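Local coordinates for protein glutamate--tRNA ligase (Elizabethkingia anophelis, PDB 6B1Z) that probably attaches glutamate to its cognate tRNA at the expense of ATP, at residues A[30-35]-A[73-78]; A[77-82]-A[88-93]; A[105-110]-A[167-172]; A[123-128]-A[134-139]; A[403-406]-A[412-415]. One frame throughout, in Å; residues are numbered along the deposited sequence. Where two conformers were deposited one is given.

Interaction 1: residues A[30-35]-A[73-78]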
# COMPACT_ATOMS: atom_id res chain seq x y z
N ARG A 30 -4.71 -2.28 2.04
CA ARG A 30 -5.30 -2.69 3.32
C ARG A 30 -6.65 -3.35 3.13
O ARG A 30 -6.95 -4.37 3.78
CB ARG A 30 -5.42 -1.51 4.29
CG ARG A 30 -5.83 -1.97 5.71
CD ARG A 30 -6.11 -0.84 6.66
NE ARG A 30 -7.15 0.05 6.14
CZ ARG A 30 -7.50 1.20 6.70
NH1 ARG A 30 -6.94 1.60 7.84
NH2 ARG A 30 -8.42 1.94 6.11
N THR A 31 -7.49 -2.79 2.26
CA THR A 31 -8.79 -3.40 1.99
C THR A 31 -8.62 -4.81 1.44
O THR A 31 -9.27 -5.76 1.91
CB THR A 31 -9.59 -2.53 1.04
OG1 THR A 31 -9.93 -1.31 1.71
CG2 THR A 31 -10.88 -3.27 0.62
N ALA A 32 -7.74 -4.97 0.44
CA ALA A 32 -7.47 -6.30 -0.10
C ALA A 32 -6.98 -7.25 0.99
O ALA A 32 -7.41 -8.41 1.04
CB ALA A 32 -6.44 -6.21 -1.23
N LEU A 33 -6.08 -6.79 1.86
CA LEU A 33 -5.56 -7.63 2.93
C LEU A 33 -6.67 -8.08 3.87
O LEU A 33 -6.75 -9.27 4.22
CB LEU A 33 -4.47 -6.90 3.70
CG LEU A 33 -3.96 -7.63 4.95
CD1 LEU A 33 -3.23 -8.93 4.61
CD2 LEU A 33 -3.06 -6.71 5.75
N TYR A 34 -7.52 -7.15 4.30
CA TYR A 34 -8.59 -7.53 5.22
C TYR A 34 -9.60 -8.46 4.55
O TYR A 34 -10.12 -9.37 5.20
CB TYR A 34 -9.26 -6.28 5.81
CG TYR A 34 -8.42 -5.49 6.81
CD1 TYR A 34 -7.16 -5.94 7.26
CD2 TYR A 34 -8.88 -4.29 7.32
CE1 TYR A 34 -6.41 -5.20 8.17
CE2 TYR A 34 -8.14 -3.55 8.24
CZ TYR A 34 -6.91 -4.00 8.66
OH TYR A 34 -6.21 -3.26 9.57
N ASP A 35 -9.87 -8.27 3.24
CA ASP A 35 -10.63 -9.26 2.48
C ASP A 35 -10.01 -10.65 2.58
O ASP A 35 -10.69 -11.65 2.86
CB ASP A 35 -10.68 -8.88 1.00
CG ASP A 35 -11.69 -7.82 0.68
OD1 ASP A 35 -12.81 -7.85 1.24
OD2 ASP A 35 -11.37 -6.97 -0.20
N ILE A 73 2.75 -9.60 -2.50
CA ILE A 73 2.39 -9.70 -1.09
C ILE A 73 1.99 -11.12 -0.69
O ILE A 73 2.11 -11.49 0.49
CB ILE A 73 1.27 -8.69 -0.79
CG1 ILE A 73 1.77 -7.26 -1.03
CG2 ILE A 73 0.76 -8.86 0.63
CD1 ILE A 73 0.64 -6.27 -1.23
N GLY A 74 1.55 -11.94 -1.64
CA GLY A 74 1.16 -13.30 -1.34
C GLY A 74 -0.32 -13.50 -1.07
O GLY A 74 -0.68 -14.35 -0.24
N MET A 75 -1.20 -12.76 -1.76
CA MET A 75 -2.65 -12.83 -1.56
C MET A 75 -3.33 -13.06 -2.92
O MET A 75 -3.98 -12.15 -3.45
CB MET A 75 -3.19 -11.57 -0.91
CG MET A 75 -2.46 -11.12 0.32
SD MET A 75 -3.34 -9.76 1.11
CE MET A 75 -3.18 -8.44 -0.09
N VAL A 76 -3.20 -14.27 -3.46
CA VAL A 76 -3.69 -14.58 -4.80
C VAL A 76 -5.19 -14.84 -4.74
O VAL A 76 -5.64 -15.67 -3.93
CB VAL A 76 -2.95 -15.78 -5.38
CG1 VAL A 76 -3.47 -16.10 -6.78
CG2 VAL A 76 -1.43 -15.53 -5.41
N PRO A 77 -5.99 -14.19 -5.58
CA PRO A 77 -7.44 -14.43 -5.57
C PRO A 77 -7.80 -15.86 -5.94
O PRO A 77 -7.16 -16.50 -6.78
CB PRO A 77 -7.97 -13.44 -6.61
CG PRO A 77 -6.91 -12.38 -6.71
CD PRO A 77 -5.62 -13.10 -6.50
N ASP A 78 -8.88 -16.35 -5.32
CA ASP A 78 -9.44 -17.65 -5.67
C ASP A 78 -10.21 -17.60 -6.98
O ASP A 78 -10.30 -18.62 -7.70
CB ASP A 78 -10.36 -18.13 -4.55
CG ASP A 78 -9.64 -18.31 -3.23
OD1 ASP A 78 -8.63 -19.06 -3.21
OD2 ASP A 78 -10.05 -17.70 -2.23
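Leu33 and Ala32 meet Met75 without any flat group between them; the ring of this site, Tyr34, is on the far side of the helix, where Arg30 CG lies 3.7 Å above one of its faces, offset toward the rim. The contact itself is apolar and small, and it rests on Met75, which was modelled in two conformers; what follows holds for one of them. Its sulfur, SD, sits 3.6 Å from Leu33 CA and just as near Leu33 CD1, so it touches both backbone and branch tip, and the two side chains cross at about a right angle. A bend at the last torsion of Met75 (chi3 -67°) turns CE over the Leu33 backbone, 3.9 Å from Leu33 N, and on to Ala32 CB. Just before Met75, Gly74 has positive phi and is the C' residue of a Schellman motif, so the chain leaves helix 62-73 and swings Met75 over helix 26-41. In class I synthetases of this family such a helix begins within the HIGH-type signature. Helix 304-312 packs on Leu33 and Ile73 through Ile308, while Phe16 of strand 13-16 touches Ala32 and Leu256 of strand 252-256 touches Tyr34.

Interaction 2: residues A[77-82]-A[88-93]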
# COMPACT_ATOMS: atom_id res chain seq x y z
N PRO A 77 -5.99 -14.19 -5.58
CA PRO A 77 -7.44 -14.43 -5.57
C PRO A 77 -7.80 -15.86 -5.94
O PRO A 77 -7.16 -16.50 -6.78
CB PRO A 77 -7.97 -13.44 -6.61
CG PRO A 77 -6.91 -12.38 -6.71
CD PRO A 77 -5.62 -13.10 -6.50
N ASP A 78 -8.88 -16.35 -5.32
CA ASP A 78 -9.44 -17.65 -5.67
C ASP A 78 -10.21 -17.60 -6.98
O ASP A 78 -10.30 -18.62 -7.70
CB ASP A 78 -10.36 -18.13 -4.55
CG ASP A 78 -9.64 -18.31 -3.23
OD1 ASP A 78 -8.63 -19.06 -3.21
OD2 ASP A 78 -10.05 -17.70 -2.23
N GLU A 79 -10.80 -16.45 -7.30
CA GLU A 79 -11.57 -16.21 -8.51
C GLU A 79 -11.15 -14.85 -9.04
O GLU A 79 -11.02 -13.90 -8.25
CB GLU A 79 -13.08 -16.23 -8.22
CG GLU A 79 -13.55 -17.56 -7.63
CD GLU A 79 -14.98 -17.56 -7.14
OE1 GLU A 79 -15.82 -16.76 -7.62
OE2 GLU A 79 -15.27 -18.40 -6.26
N SER A 80 -10.89 -14.75 -10.35
CA SER A 80 -10.35 -13.54 -10.95
C SER A 80 -10.36 -13.69 -12.47
O SER A 80 -10.58 -14.79 -12.98
CB SER A 80 -8.92 -13.28 -10.46
OG SER A 80 -8.06 -14.28 -10.96
N PRO A 81 -10.09 -12.62 -13.23
CA PRO A 81 -9.91 -12.83 -14.68
C PRO A 81 -8.78 -13.79 -15.01
O PRO A 81 -8.90 -14.57 -15.96
CB PRO A 81 -9.65 -11.40 -15.19
CG PRO A 81 -10.29 -10.51 -14.19
CD PRO A 81 -10.11 -11.19 -12.86
N LYS A 82 -7.69 -13.77 -14.23
CA LYS A 82 -6.56 -14.64 -14.54
C LYS A 82 -6.86 -16.09 -14.19
O LYS A 82 -6.45 -17.01 -14.90
CB LYS A 82 -5.31 -14.16 -13.78
CG LYS A 82 -4.03 -14.92 -14.04
CD LYS A 82 -2.86 -14.17 -13.41
CE LYS A 82 -1.52 -14.82 -13.73
NZ LYS A 82 -0.39 -13.96 -13.25
N ALA A 88 -17.70 -16.11 -13.68
CA ALA A 88 -17.10 -15.30 -14.72
C ALA A 88 -18.19 -14.76 -15.65
O ALA A 88 -19.24 -15.39 -15.82
CB ALA A 88 -16.09 -16.14 -15.50
N PRO A 89 -17.95 -13.60 -16.30
CA PRO A 89 -16.71 -12.81 -16.31
C PRO A 89 -16.46 -12.03 -15.03
O PRO A 89 -17.38 -11.49 -14.42
CB PRO A 89 -16.92 -11.83 -17.47
CG PRO A 89 -18.02 -12.42 -18.30
CD PRO A 89 -18.91 -13.10 -17.30
N TYR A 90 -15.19 -11.96 -14.64
CA TYR A 90 -14.81 -11.16 -13.48
C TYR A 90 -14.35 -9.76 -13.86
O TYR A 90 -13.79 -9.06 -13.02
CB TYR A 90 -13.72 -11.90 -12.66
CG TYR A 90 -14.30 -13.13 -12.00
CD1 TYR A 90 -14.98 -13.03 -10.79
CD2 TYR A 90 -14.21 -14.39 -12.61
CE1 TYR A 90 -15.55 -14.15 -10.19
CE2 TYR A 90 -14.77 -15.51 -12.02
CZ TYR A 90 -15.43 -15.39 -10.81
OH TYR A 90 -16.00 -16.49 -10.22
N ARG A 91 -14.58 -9.35 -15.11
CA ARG A 91 -14.47 -7.94 -15.51
C ARG A 91 -15.86 -7.41 -15.81
O ARG A 91 -16.61 -8.02 -16.58
CB ARG A 91 -13.59 -7.76 -16.74
CG ARG A 91 -12.19 -8.26 -16.61
CD ARG A 91 -11.43 -7.93 -17.88
NE ARG A 91 -10.04 -8.38 -17.82
CZ ARG A 91 -9.49 -9.20 -18.71
NH1 ARG A 91 -10.20 -9.64 -19.74
NH2 ARG A 91 -8.21 -9.56 -18.59
N GLN A 92 -16.20 -6.27 -15.20
CA GLN A 92 -17.56 -5.76 -15.36
C GLN A 92 -17.84 -5.32 -16.79
O GLN A 92 -19.00 -5.39 -17.24
CB GLN A 92 -17.78 -4.61 -14.36
CG GLN A 92 -17.81 -5.13 -12.92
CD GLN A 92 -18.26 -4.09 -11.92
OE1 GLN A 92 -17.77 -2.96 -11.92
NE2 GLN A 92 -19.18 -4.47 -11.06
N SER A 93 -16.82 -4.90 -17.54
CA SER A 93 -17.02 -4.53 -18.95
C SER A 93 -17.54 -5.69 -19.79
O SER A 93 -18.07 -5.46 -20.88
CB SER A 93 -15.73 -4.00 -19.57
OG SER A 93 -14.71 -4.99 -19.63
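Tyr90 reaches across to Glu79, Ser80 and Pro81, drawing together two parts of the long loop between helices 62-73 and 96-106 in the Rossmann-type catalytic domain of a class I synthetase. The tyrosine can be followed outward. Its CB rests 3.7 Å from Pro81 CD. The ring begins with CG against the Ser80 backbone, its CD2 3.7 Å from Ser80 O, and Ser80 N lies above one face, offset toward the rim. Farther out, CZ comes 3.6 Å from Glu79 CB, and at the tip OH donates a short hydrogen bond of 2.6 Å to Glu79 OE1. That oxygen is met from above the carboxylate, 41° out of its plane, and the carboxylate and ring planes stand 64° apart. The other oxygen, Glu79 OE2, forms a salt bridge with Arg13, so both oxygens of this buried carboxylate have partners, which should limit its rotation. The backbones of Glu79 and Tyr90 bond to Leu48 and Ile50, respectively, which ties both parts of the loop to strand 45-48 and the chain just beyond it. Next along the chain, Arg91 passes over Pro81. Pro81 CB lies over one face of its guanidinium, which Glu63 and Glu94 engage, and is 4.0 Å from Arg91 NE, while lower down Arg91 CG touches Pro81 CG at 3.8 Å.

Interaction 3: residues A[105-110]-A[167-172]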
# COMPACT_ATOMS: atom_id res chain seq x y z
N GLN A 105 -35.47 -5.44 -15.10
CA GLN A 105 -36.17 -5.76 -13.86
C GLN A 105 -36.45 -4.50 -13.04
O GLN A 105 -37.60 -4.27 -12.61
CB GLN A 105 -35.37 -6.77 -13.03
CG GLN A 105 -36.10 -7.21 -11.77
CD GLN A 105 -35.29 -8.15 -10.91
OE1 GLN A 105 -34.55 -9.00 -11.41
NE2 GLN A 105 -35.44 -8.01 -9.59
N ILE A 106 -35.44 -3.67 -12.81
CA ILE A 106 -35.65 -2.52 -11.94
C ILE A 106 -36.59 -1.50 -12.58
O ILE A 106 -37.25 -0.74 -11.85
CB ILE A 106 -34.32 -1.86 -11.51
CG1 ILE A 106 -34.55 -1.05 -10.22
CG2 ILE A 106 -33.75 -0.98 -12.64
CD1 ILE A 106 -33.31 -0.46 -9.62
N LEU A 107 -36.67 -1.45 -13.91
CA LEU A 107 -37.59 -0.52 -14.56
C LEU A 107 -39.05 -0.91 -14.36
O LEU A 107 -39.93 -0.09 -14.64
CB LEU A 107 -37.28 -0.42 -16.06
CG LEU A 107 -36.03 0.40 -16.41
CD1 LEU A 107 -35.74 0.28 -17.90
CD2 LEU A 107 -36.21 1.86 -15.98
N LYS A 108 -39.32 -2.13 -13.88
CA LYS A 108 -40.69 -2.50 -13.54
C LYS A 108 -41.11 -2.02 -12.16
O LYS A 108 -42.30 -2.13 -11.82
CB LYS A 108 -40.86 -4.01 -13.64
CG LYS A 108 -40.74 -4.52 -15.06
CD LYS A 108 -40.61 -6.03 -15.11
CE LYS A 108 -40.34 -6.49 -16.53
NZ LYS A 108 -40.05 -7.95 -16.61
N THR A 109 -40.19 -1.48 -11.37
CA THR A 109 -40.44 -1.01 -10.02
C THR A 109 -40.66 0.50 -10.00
O THR A 109 -40.40 1.20 -10.98
CB THR A 109 -39.27 -1.36 -9.07
OG1 THR A 109 -38.19 -0.44 -9.27
CG2 THR A 109 -38.76 -2.77 -9.30
N ASP A 110 -41.10 1.00 -8.85
CA ASP A 110 -41.17 2.43 -8.63
C ASP A 110 -39.88 3.00 -8.06
O ASP A 110 -39.89 4.09 -7.48
CB ASP A 110 -42.34 2.79 -7.72
CG ASP A 110 -43.68 2.51 -8.37
OD1 ASP A 110 -44.44 1.67 -7.83
OD2 ASP A 110 -43.97 3.11 -9.42
N TYR A 167 -30.88 8.95 -22.75
CA TYR A 167 -31.40 9.04 -21.39
C TYR A 167 -30.55 8.19 -20.46
O TYR A 167 -29.92 7.21 -20.87
CB TYR A 167 -32.88 8.60 -21.29
CG TYR A 167 -33.14 7.15 -21.64
CD1 TYR A 167 -33.07 6.15 -20.67
CD2 TYR A 167 -33.46 6.77 -22.94
CE1 TYR A 167 -33.30 4.82 -20.99
CE2 TYR A 167 -33.70 5.44 -23.26
CZ TYR A 167 -33.61 4.48 -22.29
OH TYR A 167 -33.85 3.16 -22.62
N VAL A 168 -30.54 8.58 -19.19
CA VAL A 168 -29.97 7.77 -18.13
C VAL A 168 -31.13 7.22 -17.31
O VAL A 168 -32.27 7.68 -17.41
CB VAL A 168 -28.99 8.55 -17.22
CG1 VAL A 168 -27.77 9.05 -18.01
CG2 VAL A 168 -29.71 9.70 -16.49
N ILE A 169 -30.85 6.19 -16.52
CA ILE A 169 -31.82 5.68 -15.56
C ILE A 169 -31.35 6.10 -14.18
O ILE A 169 -30.20 5.83 -13.80
CB ILE A 169 -31.99 4.16 -15.67
CG1 ILE A 169 -32.52 3.79 -17.05
CG2 ILE A 169 -32.88 3.64 -14.53
CD1 ILE A 169 -32.44 2.31 -17.36
N ARG A 170 -32.23 6.76 -13.42
CA ARG A 170 -31.91 7.23 -12.08
C ARG A 170 -32.71 6.46 -11.04
O ARG A 170 -33.82 6.01 -11.30
CB ARG A 170 -32.24 8.72 -11.93
CG ARG A 170 -31.21 9.62 -12.58
CD ARG A 170 -31.59 11.10 -12.39
NE ARG A 170 -30.63 11.96 -13.08
CZ ARG A 170 -29.48 12.39 -12.55
NH1 ARG A 170 -29.14 12.05 -11.31
NH2 ARG A 170 -28.68 13.16 -13.27
N PHE A 171 -32.11 6.32 -9.86
CA PHE A 171 -32.84 5.79 -8.72
C PHE A 171 -33.83 6.85 -8.23
O PHE A 171 -33.50 8.03 -8.15
CB PHE A 171 -31.86 5.44 -7.60
CG PHE A 171 -32.52 4.80 -6.41
CD1 PHE A 171 -32.84 3.45 -6.42
CD2 PHE A 171 -32.80 5.56 -5.28
CE1 PHE A 171 -33.43 2.86 -5.31
CE2 PHE A 171 -33.39 4.97 -4.16
CZ PHE A 171 -33.72 3.64 -4.18
N LYS A 172 -35.05 6.42 -7.88
CA LYS A 172 -36.06 7.34 -7.33
C LYS A 172 -36.01 7.30 -5.81
O LYS A 172 -36.60 6.43 -5.17
CB LYS A 172 -37.44 6.98 -7.86
CG LYS A 172 -38.53 8.00 -7.50
CD LYS A 172 -39.86 7.54 -8.06
CE LYS A 172 -40.97 8.51 -7.72
NZ LYS A 172 -41.42 8.36 -6.32
O HOH W 1 -39.28 5.53 -4.72
O HOH W 2 -42.69 5.55 -6.09
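Leu107 and Ile169 touch through methyl groups: both branches of the leucine come against Ile169 CD1, with Leu107 CD1 at 3.9 Å and CD2 at 4.0 Å from it. At the other end of the contact the aliphatic part of Lys172 lies alongside a carbonyl, its CD 3.5 Å from Asp110 O. No hydrogen bond joins the segments directly. Instead, one water donates to both Asp110 O and Lys172 O, the latter at 2.9 Å. A second accepts from Lys172 NZ at 3.1 Å and makes a weak, long bond to Asp110 O; the bend at the end of the lysine chain (chi4 -77°) turns NZ to it. Behind this shell, a type I turn from Ile106 to Thr109 sets the positions of Leu107 and Asp110. Ile106 O accepts from both Thr109 N and Thr109 OG1; the hydroxyl bond is 2.8 Å long, in the carbonyl plane and on a lone pair. The turn carries the chain from helix 96-106 toward strand 112-115, an outer strand of a three-stranded antiparallel sheet. Strand 168-171 runs between it and strand 200-202, where Leu201 touches Ile106, while Phe171 packs on helix 236-246.

Interaction 4: residues A[123-128]-A[134-139]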
# COMPACT_ATOMS: atom_id res chain seq x y z
N ASP A 123 -25.46 21.66 -16.05
CA ASP A 123 -24.55 22.76 -15.71
C ASP A 123 -25.32 24.03 -15.38
O ASP A 123 -24.93 24.79 -14.50
CB ASP A 123 -23.58 23.02 -16.86
CG ASP A 123 -22.43 22.03 -16.90
OD1 ASP A 123 -22.29 21.21 -15.96
OD2 ASP A 123 -21.67 22.07 -17.89
N GLN A 124 -26.43 24.27 -16.09
CA GLN A 124 -27.23 25.47 -15.88
C GLN A 124 -27.84 25.48 -14.48
O GLN A 124 -27.78 26.50 -13.78
CB GLN A 124 -28.32 25.57 -16.94
N ILE A 125 -28.45 24.37 -14.06
CA ILE A 125 -29.06 24.37 -12.73
C ILE A 125 -27.99 24.36 -11.64
O ILE A 125 -28.18 24.93 -10.56
CB ILE A 125 -30.07 23.22 -12.58
CG1 ILE A 125 -30.93 23.41 -11.32
CG2 ILE A 125 -29.38 21.87 -12.54
CD1 ILE A 125 -32.14 22.47 -11.22
N ARG A 126 -26.83 23.74 -11.91
CA ARG A 126 -25.72 23.83 -10.97
C ARG A 126 -25.30 25.28 -10.75
O ARG A 126 -25.07 25.71 -9.61
CB ARG A 126 -24.53 23.00 -11.45
CG ARG A 126 -24.75 21.51 -11.34
CD ARG A 126 -23.53 20.72 -11.79
NE ARG A 126 -23.86 19.31 -11.97
CZ ARG A 126 -23.84 18.67 -13.13
NH1 ARG A 126 -23.47 19.31 -14.24
NH2 ARG A 126 -24.17 17.39 -13.19
N ALA A 127 -25.22 26.06 -11.84
CA ALA A 127 -24.86 27.47 -11.73
C ALA A 127 -25.93 28.27 -10.99
O ALA A 127 -25.61 29.22 -10.26
CB ALA A 127 -24.63 28.06 -13.12
N GLU A 128 -27.21 27.94 -11.21
CA GLU A 128 -28.27 28.62 -10.47
C GLU A 128 -28.13 28.40 -8.97
O GLU A 128 -28.29 29.34 -8.18
CB GLU A 128 -29.64 28.14 -10.97
CG GLU A 128 -30.01 28.68 -12.34
CD GLU A 128 -31.08 27.86 -13.03
OE1 GLU A 128 -31.59 26.90 -12.41
OE2 GLU A 128 -31.41 28.17 -14.19
N ASP A 134 -25.49 27.60 -2.84
CA ASP A 134 -25.96 26.25 -2.56
C ASP A 134 -25.29 25.29 -3.54
O ASP A 134 -24.53 25.70 -4.43
CB ASP A 134 -27.49 26.20 -2.66
CG ASP A 134 -28.09 25.07 -1.85
OD1 ASP A 134 -27.34 24.24 -1.31
OD2 ASP A 134 -29.34 25.02 -1.77
N VAL A 135 -25.57 24.00 -3.37
CA VAL A 135 -25.03 22.97 -4.24
C VAL A 135 -26.19 22.14 -4.78
O VAL A 135 -26.96 21.57 -4.00
CB VAL A 135 -24.00 22.07 -3.53
CG1 VAL A 135 -23.52 20.97 -4.46
CG2 VAL A 135 -22.82 22.89 -3.05
N PHE A 136 -26.31 22.08 -6.10
CA PHE A 136 -27.39 21.31 -6.72
C PHE A 136 -27.27 19.82 -6.42
O PHE A 136 -26.17 19.25 -6.44
CB PHE A 136 -27.38 21.53 -8.24
CG PHE A 136 -28.24 20.55 -8.99
CD1 PHE A 136 -29.62 20.63 -8.92
CD2 PHE A 136 -27.66 19.56 -9.77
CE1 PHE A 136 -30.42 19.73 -9.59
CE2 PHE A 136 -28.46 18.65 -10.44
CZ PHE A 136 -29.83 18.74 -10.36
N ALA A 137 -28.41 19.21 -6.12
CA ALA A 137 -28.56 17.76 -6.04
C ALA A 137 -29.81 17.37 -6.80
O ALA A 137 -30.86 17.99 -6.64
CB ALA A 137 -28.66 17.27 -4.59
N TYR A 138 -29.69 16.36 -7.66
CA TYR A 138 -30.83 15.79 -8.37
C TYR A 138 -31.56 14.89 -7.38
O TYR A 138 -31.06 13.81 -7.04
CB TYR A 138 -30.33 15.00 -9.58
CG TYR A 138 -31.28 14.94 -10.78
CD1 TYR A 138 -32.57 14.44 -10.65
CD2 TYR A 138 -30.86 15.36 -12.04
CE1 TYR A 138 -33.43 14.36 -11.75
CE2 TYR A 138 -31.71 15.28 -13.15
CZ TYR A 138 -33.00 14.79 -12.98
OH TYR A 138 -33.82 14.73 -14.08
N ASN A 139 -32.72 15.32 -6.89
CA ASN A 139 -33.33 14.65 -5.74
C ASN A 139 -34.83 14.90 -5.75
O ASN A 139 -35.39 15.43 -6.72
CB ASN A 139 -32.67 15.11 -4.43
CG ASN A 139 -32.87 16.60 -4.17
OD1 ASN A 139 -33.63 17.28 -4.87
ND2 ASN A 139 -32.18 17.11 -3.16
O HOH W 3 -24.48 23.62 -7.74
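Phe136 lies against Ile125 and Arg126, and most of the contact is dispersion. In a CH-pi contact, Ile125 CG2 stands 3.6 Å from the centroid of the Phe136 ring, only 5° off its normal, while Ile125 CD1 comes 3.6 Å from Phe136 CE1 at the rim. The phenylalanine holds CG anti to its N (chi1 167°), which lays the ring flat over this methyl; on the opposite face the backbone N of Tyr138 sits toward the rim. Arg126 contributes its aliphatic part, CG being 3.8 Å from Phe136 CD2. The contact closes the short connection in which the chain leaves helix 119-131 and turns back past it. This part of the chain lies in the region that in related glutamyl-tRNA synthetases interrupts the Rossmann fold and is thought to hold the acceptor end of tRNA. Polar links are fewer. A water donates to Arg126 O and accepts from Phe136 N, each at 2.9 Å, joining helix and returning backbone. The one salt bridge here lies within the helix: Arg126 NH1 meets Asp123 OD1 at 2.8 Å, its hydrogen bond weak in angle. Beyond Phe136, Tyr138 turns to strand 112-115 and makes a cation-pi contact with Arg170.

Interaction 5: residues A[403-406]-A[412-415]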
# COMPACT_ATOMS: atom_id res chain seq x y z
N ASP A 403 21.58 -0.29 2.80
CA ASP A 403 22.32 0.36 3.88
C ASP A 403 23.62 -0.37 4.18
O ASP A 403 24.59 0.24 4.64
CB ASP A 403 21.51 0.40 5.18
CG ASP A 403 20.21 1.16 5.07
OD1 ASP A 403 20.00 1.90 4.09
OD2 ASP A 403 19.41 1.02 6.02
N ILE A 404 23.65 -1.70 3.96
CA ILE A 404 24.85 -2.47 4.24
C ILE A 404 26.02 -2.00 3.37
O ILE A 404 27.18 -2.01 3.81
CB ILE A 404 24.55 -3.97 4.03
CG1 ILE A 404 23.46 -4.43 5.01
CG2 ILE A 404 25.82 -4.83 4.23
CD1 ILE A 404 22.99 -5.86 4.78
N TYR A 405 25.74 -1.57 2.14
CA TYR A 405 26.79 -0.93 1.35
C TYR A 405 26.94 0.55 1.70
O TYR A 405 28.05 1.03 1.96
CB TYR A 405 26.50 -1.06 -0.15
CG TYR A 405 27.49 -0.25 -0.97
CD1 TYR A 405 28.81 -0.67 -1.11
CD2 TYR A 405 27.12 0.95 -1.55
CE1 TYR A 405 29.72 0.08 -1.82
CE2 TYR A 405 28.03 1.72 -2.27
CZ TYR A 405 29.33 1.26 -2.40
OH TYR A 405 30.24 2.01 -3.11
N ASN A 406 25.84 1.30 1.70
CA ASN A 406 25.96 2.75 1.79
C ASN A 406 26.58 3.18 3.11
O ASN A 406 27.27 4.20 3.16
CB ASN A 406 24.60 3.40 1.61
CG ASN A 406 24.12 3.34 0.18
OD1 ASN A 406 24.92 3.45 -0.76
ND2 ASN A 406 22.82 3.19 -0.01
N PHE A 412 35.16 -1.33 1.03
CA PHE A 412 35.48 -1.38 -0.39
C PHE A 412 36.34 -0.22 -0.87
O PHE A 412 36.93 -0.33 -1.95
CB PHE A 412 34.19 -1.43 -1.21
CG PHE A 412 33.15 -2.36 -0.64
CD1 PHE A 412 33.24 -3.73 -0.86
CD2 PHE A 412 32.09 -1.86 0.11
CE1 PHE A 412 32.29 -4.58 -0.33
CE2 PHE A 412 31.14 -2.72 0.64
CZ PHE A 412 31.24 -4.08 0.41
N HIS A 413 36.43 0.87 -0.11
CA HIS A 413 37.14 2.07 -0.52
C HIS A 413 37.96 2.61 0.64
O HIS A 413 37.46 2.70 1.76
CB HIS A 413 36.16 3.16 -0.99
CG HIS A 413 35.13 2.67 -1.96
ND1 HIS A 413 35.43 2.35 -3.27
CD2 HIS A 413 33.80 2.47 -1.81
CE1 HIS A 413 34.32 1.96 -3.88
NE2 HIS A 413 33.32 2.02 -3.02
N ALA A 414 39.22 2.98 0.36
CA ALA A 414 40.05 3.58 1.40
C ALA A 414 39.63 5.03 1.66
O ALA A 414 39.14 5.71 0.76
CB ALA A 414 41.52 3.54 0.99
N PRO A 415 39.81 5.52 2.88
CA PRO A 415 39.53 6.93 3.15
C PRO A 415 40.52 7.83 2.43
O PRO A 415 41.72 7.55 2.37
CB PRO A 415 39.67 7.05 4.67
CG PRO A 415 39.76 5.64 5.19
CD PRO A 415 40.32 4.83 4.08
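Tyr405 meets Phe412 and His413 in a mixed aromatic and polar contact that closes the short loop after helix 401-406 in the anticodon-binding domain. The Tyr405 and Phe412 rings cross at a slant, with planes 38° apart and centroids 5.5 Å from each other. Phe412 CE2 lies near the plane of the tyrosine ring, at its edge, 3.6 Å from Tyr405 CD1, and Phe412 CD2 is equally close to Tyr405 CE1. A chi1 of 173° carries the Tyr405 ring off the helix toward the returning loop. Val374 and Leu375 of helix 364-377 pack on Tyr405, and Ile390 of helix 384-394 touches Phe412, so the pair packs against the neighbouring helices. A formate, probably from the crystallisation liquor, is bound near the Phe412 side chain. The polar end is the hydrogen bond of 3.1 Å between Tyr405 OH and His413 NE2. The hydroxyl lies in the imidazole plane, at the ring edge, while Phe412 CB stands over a face of the same ring. The bond thus gives the phenol of a buried tyrosine a polar partner at the exposed histidine.

In the fold
Following the chain from the N terminus, interaction 1 closes the first loop, bringing the end of helix 62-73 back to helix 26-41 inside the catalytic domain. Interaction 2 takes over on the same run of chain, sharing Pro77 and Asp78, and closes a tight loop before helix 96-106; their centres are 15 Å apart. Interaction 3 then spans a longer excursion, joining the turn after that helix to strand 168-171, and interaction 4 is nested inside it. These two meet where Arg170 packs on Tyr138. Interaction 5 stands apart in the anticodon-binding domain, closing its own short loop, with its centre 69 Å from that of interaction 3 and on the opposite side of the chain's centre.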